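Local coordinates for protein oxygenase-reductase (PDB 4OSP) that probably acts, through this C-terminal reductase domain, as an NADPH-dependent ketoreductase that reduces the C-6 ketone of angucyclinones in the urdamycin pathway, at residues Q179-F184 and V195-P200; D102-N107 and F136-R141. All coordinates share one frame; numbering follows the deposited sequence.

Contact 1. Residues Q179-F184 and V195-P200; sequences QLTLHF and VNSVGP
In the beta-alpha-beta unit of strand 151-155, helix 168-187 and strand 194-204, Thr181 meets Val195 and Ser197, where the helix packs back against the second strand. The two run nearly antiparallel, at 158°, with axes 7.1 Å apart at their closest. The close polar pair is Thr181 OG1 and Ser197 OG, 2.6 Å apart and hydrogen-bonded tip to tip. Thr181 OG1 lies anti to its own carbonyl carbon (chi1 -70°), and this turns it to Ser197. Both hydroxyls are buried and have second partners, Asn154 ND2 for Thr181 and Asp178 OD1 for Ser197. The other branch of Thr181 lies along the strand backbone, with Thr181 CG2 3.5 Å from Val195 O. Val195 points its two methyls at the helix backbone. Val195 CG1 sits 3.8 Å from Thr181 CA, and Val195 CG2 lies 3.7 Å from Phe184 O. Phe184 adds a looser apolar touch through its CB, while its ring packs on Phe136 and Val139 of helix 121-142. The short axis distance fits small side chains at the interface. A helix that returns antiparallel between two parallel strands completes the beta-alpha-beta crossover, the repeating unit of the Rossmann fold seen in short-chain dehydrogenases/reductases.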
loop_
_atom_site.group_PDB
_atom_site.type_symbol
_atom_site.label_atom_id
_atom_site.label_comp_id
_atom_site.label_asym_id
_atom_site.label_seq_id
_atom_site.Cartn_x
_atom_site.Cartn_y
_atom_site.Cartn_z
ATOM N N GLN B 179 -3.156 -3.899 12.132
ATOM C CA GLN B 179 -1.930 -4.568 12.513
ATOM C C GLN B 179 -2.239 -5.959 13.055
ATOM O O GLN B 179 -1.502 -6.921 12.770
ATOM C CB GLN B 179 -1.138 -3.712 13.504
ATOM C CG GLN B 179 -0.551 -2.473 12.847
ATOM C CD GLN B 179 0.471 -2.839 11.779
ATOM O OE1 GLN B 179 1.348 -3.675 12.004
ATOM N NE2 GLN B 179 0.356 -2.230 10.615
ATOM N N LEU B 180 -3.358 -6.079 13.778
ATOM C CA LEU B 180 -3.864 -7.384 14.200
ATOM C C LEU B 180 -3.926 -8.367 13.029
ATOM O O LEU B 180 -3.487 -9.511 13.132
ATOM C CB LEU B 180 -5.263 -7.252 14.812
ATOM C CG LEU B 180 -5.414 -6.848 16.276
ATOM C CD1 LEU B 180 -6.894 -6.648 16.595
ATOM C CD2 LEU B 180 -4.808 -7.892 17.209
ATOM N N THR B 181 -4.501 -7.916 11.925
ATOM C CA THR B 181 -4.639 -8.739 10.736
ATOM C C THR B 181 -3.269 -9.215 10.242
ATOM O O THR B 181 -3.058 -10.425 10.034
ATOM C CB THR B 181 -5.392 -7.960 9.620
ATOM O OG1 THR B 181 -6.771 -7.809 9.991
ATOM C CG2 THR B 181 -5.299 -8.672 8.279
ATOM N N LEU B 182 -2.335 -8.271 10.072
ATOM C CA LEU B 182 -1.016 -8.581 9.474
ATOM C C LEU B 182 -0.219 -9.648 10.265
ATOM O O LEU B 182 0.202 -10.651 9.713
ATOM C CB LEU B 182 -0.183 -7.300 9.307
ATOM C CG LEU B 182 1.245 -7.405 8.743
ATOM C CD1 LEU B 182 1.205 -7.666 7.243
ATOM C CD2 LEU B 182 2.045 -6.138 9.025
ATOM N N HIS B 183 -0.052 -9.421 11.563
ATOM C CA HIS B 183 0.806 -10.251 12.399
ATOM C C HIS B 183 0.163 -11.580 12.812
ATOM O O HIS B 183 0.822 -12.628 12.782
ATOM C CB HIS B 183 1.287 -9.434 13.583
ATOM C CG HIS B 183 1.854 -8.109 13.178
ATOM N ND1 HIS B 183 3.131 -7.969 12.674
ATOM C CD2 HIS B 183 1.299 -6.876 13.141
ATOM C CE1 HIS B 183 3.343 -6.705 12.369
ATOM N NE2 HIS B 183 2.242 -6.025 12.623
ATOM N N PHE B 184 -1.125 -11.558 13.139
ATOM C CA PHE B 184 -1.825 -12.807 13.408
ATOM C C PHE B 184 -1.983 -13.706 12.201
ATOM O O PHE B 184 -2.112 -14.924 12.349
ATOM C CB PHE B 184 -3.173 -12.580 14.085
ATOM C CG PHE B 184 -3.085 -12.497 15.562
ATOM C CD1 PHE B 184 -2.861 -13.635 16.314
ATOM C CD2 PHE B 184 -3.193 -11.280 16.211
ATOM C CE1 PHE B 184 -2.771 -13.569 17.690
ATOM C CE2 PHE B 184 -3.089 -11.204 17.592
ATOM C CZ PHE B 184 -2.873 -12.350 18.332
ATOM N N VAL B 195 -6.657 -14.635 8.416
ATOM C CA VAL B 195 -6.919 -13.418 9.166
ATOM C C VAL B 195 -6.933 -12.265 8.158
ATOM O O VAL B 195 -5.934 -11.992 7.496
ATOM C CB VAL B 195 -5.831 -13.161 10.254
ATOM C CG1 VAL B 195 -6.301 -12.118 11.252
ATOM C CG2 VAL B 195 -5.476 -14.451 10.997
ATOM N N ASN B 196 -8.085 -11.617 8.016
ATOM C CA ASN B 196 -8.228 -10.538 7.051
ATOM C C ASN B 196 -8.974 -9.336 7.627
ATOM O O ASN B 196 -9.665 -9.436 8.647
ATOM C CB ASN B 196 -8.929 -11.041 5.786
ATOM C CG ASN B 196 -8.068 -11.996 4.983
ATOM O OD1 ASN B 196 -7.092 -11.587 4.342
ATOM N ND2 ASN B 196 -8.427 -13.269 5.004
ATOM N N SER B 197 -8.815 -8.200 6.967
ATOM C CA SER B 197 -9.510 -6.968 7.332
ATOM C C SER B 197 -10.485 -6.619 6.218
ATOM O O SER B 197 -10.228 -6.899 5.051
ATOM C CB SER B 197 -8.514 -5.825 7.506
ATOM O OG SER B 197 -7.905 -5.862 8.777
ATOM N N VAL B 198 -11.624 -6.053 6.598
ATOM C CA VAL B 198 -12.600 -5.545 5.652
ATOM C C VAL B 198 -12.837 -4.069 5.994
ATOM O O VAL B 198 -13.122 -3.736 7.145
ATOM C CB VAL B 198 -13.934 -6.328 5.734
ATOM C CG1 VAL B 198 -14.947 -5.757 4.749
ATOM C CG2 VAL B 198 -13.709 -7.810 5.448
ATOM N N GLY B 199 -12.677 -3.196 5.003
ATOM C CA GLY B 199 -12.828 -1.758 5.205
ATOM C C GLY B 199 -14.087 -1.210 4.558
ATOM O O GLY B 199 -14.193 -1.169 3.332
ATOM N N PRO B 200 -15.070 -0.804 5.379
ATOM C CA PRO B 200 -16.287 -0.179 4.842
ATOM C C PRO B 200 -16.014 1.242 4.334
ATOM O O PRO B 200 -15.008 1.854 4.702
ATOM C CB PRO B 200 -17.223 -0.115 6.058
ATOM C CG PRO B 200 -16.577 -0.929 7.139
ATOM C CD PRO B 200 -15.109 -0.930 6.843
#

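Contact 2. Residues D102-N107 and F136-R141; sequences DILVNN and FFIVQR
Strand 103-106 and segment 136-141 of helix 121-142 run nearly antiparallel, at 172°, with Leu104 and Asn106 of the strand facing Ile138 and Val139 of the helix. The axes come no nearer than 9.9 Å, and the contacts are made by side chains alone. Ile138 is central. Its CG2 branch, anti to the backbone N, reaches down to the strand and touches two residues. Leu104 CD1 lies 3.9 Å from Ile138 CG2, and Leu104 CD2 is nearly as close to the same methyl. The second neighbour is the amide of Asn106. Asn106 OD1 lies 3.9 Å from Ile138 CG2 and equally far from Ile138 CD1, as the two side chains pass in opposite directions. This strand belongs to the central parallel sheet of the Rossmann fold. It ends at the Asn-Asn-Ala-Gly motif of the short-chain dehydrogenase/reductase family, in which Asn106 is the first asparagine. The next residue, Asn107, is seen to bind NADP(+), and its backbone N is held by Thr22 OG1. Asn106 turns the other way, into the core under the helix. Asn106 ND2 comes within 3.5 Å of Val139 CG2, a plain van der Waals touch with the side chains crossing at about a right angle. Asn106 ND2 hydrogen-bonds to Asn154 OD1 on strand 151-155, which gives the buried nitrogen a polar partner. Leu104 CD2 also touches Val139 CG2, at 4.2 Å. Beyond the segments, Ile138 packs on Leu84 of helix 80-96 and Val139 on Phe184 of helix 168-187.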
loop_
_atom_site.group_PDB
_atom_site.type_symbol
_atom_site.label_atom_id
_atom_site.label_comp_id
_atom_site.label_asym_id
_atom_site.label_seq_id
_atom_site.Cartn_x
_atom_site.Cartn_y
_atom_site.Cartn_z
ATOM N N ASP B 102 -15.609 -21.403 14.914
ATOM C CA ASP B 102 -15.018 -21.476 13.594
ATOM C C ASP B 102 -14.657 -20.116 13.062
ATOM O O ASP B 102 -13.598 -19.932 12.456
ATOM C CB ASP B 102 -15.971 -22.179 12.645
ATOM C CG ASP B 102 -16.196 -23.612 13.039
ATOM O OD1 ASP B 102 -15.328 -24.442 12.721
ATOM O OD2 ASP B 102 -17.212 -23.899 13.701
ATOM N N ILE B 103 -15.537 -19.158 13.321
ATOM C CA ILE B 103 -15.458 -17.845 12.709
ATOM C C ILE B 103 -15.572 -16.768 13.777
ATOM O O ILE B 103 -16.511 -16.761 14.574
ATOM C CB ILE B 103 -16.580 -17.667 11.661
ATOM C CG1 ILE B 103 -16.436 -18.714 10.548
ATOM C CG2 ILE B 103 -16.553 -16.262 11.077
ATOM C CD1 ILE B 103 -17.704 -18.972 9.744
ATOM N N LEU B 104 -14.599 -15.870 13.799
ATOM C CA LEU B 104 -14.665 -14.709 14.664
ATOM C C LEU B 104 -14.669 -13.431 13.831
ATOM O O LEU B 104 -13.752 -13.196 13.028
ATOM C CB LEU B 104 -13.472 -14.696 15.632
ATOM C CG LEU B 104 -13.224 -13.375 16.354
ATOM C CD1 LEU B 104 -14.361 -13.081 17.321
ATOM C CD2 LEU B 104 -11.874 -13.392 17.062
ATOM N N VAL B 105 -15.680 -12.595 14.041
ATOM C CA VAL B 105 -15.748 -11.308 13.375
ATOM C C VAL B 105 -15.640 -10.207 14.406
ATOM O O VAL B 105 -16.541 -10.033 15.226
ATOM C CB VAL B 105 -17.056 -11.140 12.579
ATOM C CG1 VAL B 105 -17.063 -9.813 11.842
ATOM C CG2 VAL B 105 -17.245 -12.293 11.611
ATOM N N ASN B 106 -14.523 -9.476 14.377
ATOM C CA ASN B 106 -14.348 -8.311 15.239
ATOM C C ASN B 106 -14.986 -7.101 14.601
ATOM O O ASN B 106 -14.339 -6.393 13.825
ATOM C CB ASN B 106 -12.866 -8.025 15.480
ATOM C CG ASN B 106 -12.293 -8.825 16.627
ATOM O OD1 ASN B 106 -12.786 -8.765 17.757
ATOM N ND2 ASN B 106 -11.222 -9.553 16.351
ATOM N N ASN B 107 -16.259 -6.873 14.910
ATOM C CA ASN B 107 -17.001 -5.783 14.290
ATOM C C ASN B 107 -17.176 -4.573 15.185
ATOM O O ASN B 107 -17.207 -3.452 14.701
ATOM C CB ASN B 107 -18.360 -6.262 13.798
ATOM C CG ASN B 107 -19.249 -5.120 13.353
ATOM O OD1 ASN B 107 -19.105 -4.593 12.246
ATOM N ND2 ASN B 107 -20.168 -4.728 14.213
ATOM N N PHE B 136 -7.850 -7.141 20.394
ATOM C CA PHE B 136 -6.642 -7.924 20.672
ATOM C C PHE B 136 -6.901 -9.076 21.646
ATOM O O PHE B 136 -6.583 -10.225 21.352
ATOM C CB PHE B 136 -5.486 -7.075 21.194
ATOM C CG PHE B 136 -4.293 -7.897 21.555
ATOM C CD1 PHE B 136 -4.162 -8.433 22.836
ATOM C CD2 PHE B 136 -3.338 -8.227 20.581
ATOM C CE1 PHE B 136 -3.089 -9.247 23.148
ATOM C CE2 PHE B 136 -2.251 -9.030 20.898
ATOM C CZ PHE B 136 -2.129 -9.544 22.182
ATOM N N PHE B 137 -7.473 -8.763 22.803
ATOM C CA PHE B 137 -7.702 -9.786 23.825
ATOM C C PHE B 137 -8.801 -10.774 23.476
ATOM O O PHE B 137 -8.795 -11.918 23.950
ATOM C CB PHE B 137 -7.864 -9.155 25.223
ATOM C CG PHE B 137 -6.577 -8.634 25.763
ATOM C CD1 PHE B 137 -5.631 -9.514 26.283
ATOM C CD2 PHE B 137 -6.243 -7.290 25.631
ATOM C CE1 PHE B 137 -4.403 -9.052 26.719
ATOM C CE2 PHE B 137 -5.014 -6.816 26.069
ATOM C CZ PHE B 137 -4.087 -7.698 26.604
ATOM N N ILE B 138 -9.706 -10.361 22.595
ATOM C CA ILE B 138 -10.729 -11.270 22.084
ATOM C C ILE B 138 -10.079 -12.301 21.167
ATOM O O ILE B 138 -10.386 -13.489 21.242
ATOM C CB ILE B 138 -11.830 -10.525 21.313
ATOM C CG1 ILE B 138 -12.700 -9.703 22.277
ATOM C CG2 ILE B 138 -12.683 -11.511 20.508
ATOM C CD1 ILE B 138 -13.734 -8.833 21.579
ATOM N N VAL B 139 -9.178 -11.844 20.301
ATOM C CA VAL B 139 -8.424 -12.756 19.464
ATOM C C VAL B 139 -7.617 -13.700 20.349
ATOM O O VAL B 139 -7.619 -14.918 20.144
ATOM C CB VAL B 139 -7.484 -12.008 18.500
ATOM C CG1 VAL B 139 -6.580 -12.992 17.768
ATOM C CG2 VAL B 139 -8.291 -11.181 17.508
ATOM N N GLN B 140 -6.938 -13.138 21.339
ATOM C CA GLN B 140 -6.076 -13.934 22.201
ATOM C C GLN B 140 -6.871 -15.039 22.887
ATOM O O GLN B 140 -6.491 -16.207 22.852
ATOM C CB GLN B 140 -5.393 -13.056 23.244
ATOM C CG GLN B 140 -4.349 -13.791 24.074
ATOM C CD GLN B 140 -3.849 -12.951 25.219
ATOM O OE1 GLN B 140 -4.545 -12.768 26.216
ATOM N NE2 GLN B 140 -2.635 -12.425 25.083
ATOM N N ARG B 141 -7.985 -14.664 23.497
ATOM C CA ARG B 141 -8.838 -15.624 24.161
ATOM C C ARG B 141 -9.482 -16.602 23.154
ATOM O O ARG B 141 -9.576 -17.806 23.431
ATOM C CB ARG B 141 -9.879 -14.899 25.024
ATOM C CG ARG B 141 -10.917 -15.780 25.704
ATOM C CD ARG B 141 -10.353 -16.636 26.842
ATOM N NE ARG B 141 -11.160 -17.851 26.994
ATOM C CZ ARG B 141 -12.200 -17.955 27.809
ATOM N NH1 ARG B 141 -12.553 -16.928 28.563
ATOM N NH2 ARG B 141 -12.885 -19.077 27.882
#

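Both contacts are buried, and each lays a helix antiparallel on a strand of the same parallel sheet. Their chemistry differs. Contact 1 is close and partly polar, with small side chains against backbone. Contact 2 is wider and mostly apolar, with a buried amide beside branched aliphatic groups. The two helices also meet: the ring of Phe184 packs on Phe136 and Val139, and Leu180 CD2 lies 3.7 Å from Phe136 CD2. Asn154, on the strand between the two contact strands, joins their polar groups, bonding Thr181 through ND2 and Asn106 through OD1. The outer sides of both helices touch the second subunit, as expected of the main helical interface in this family.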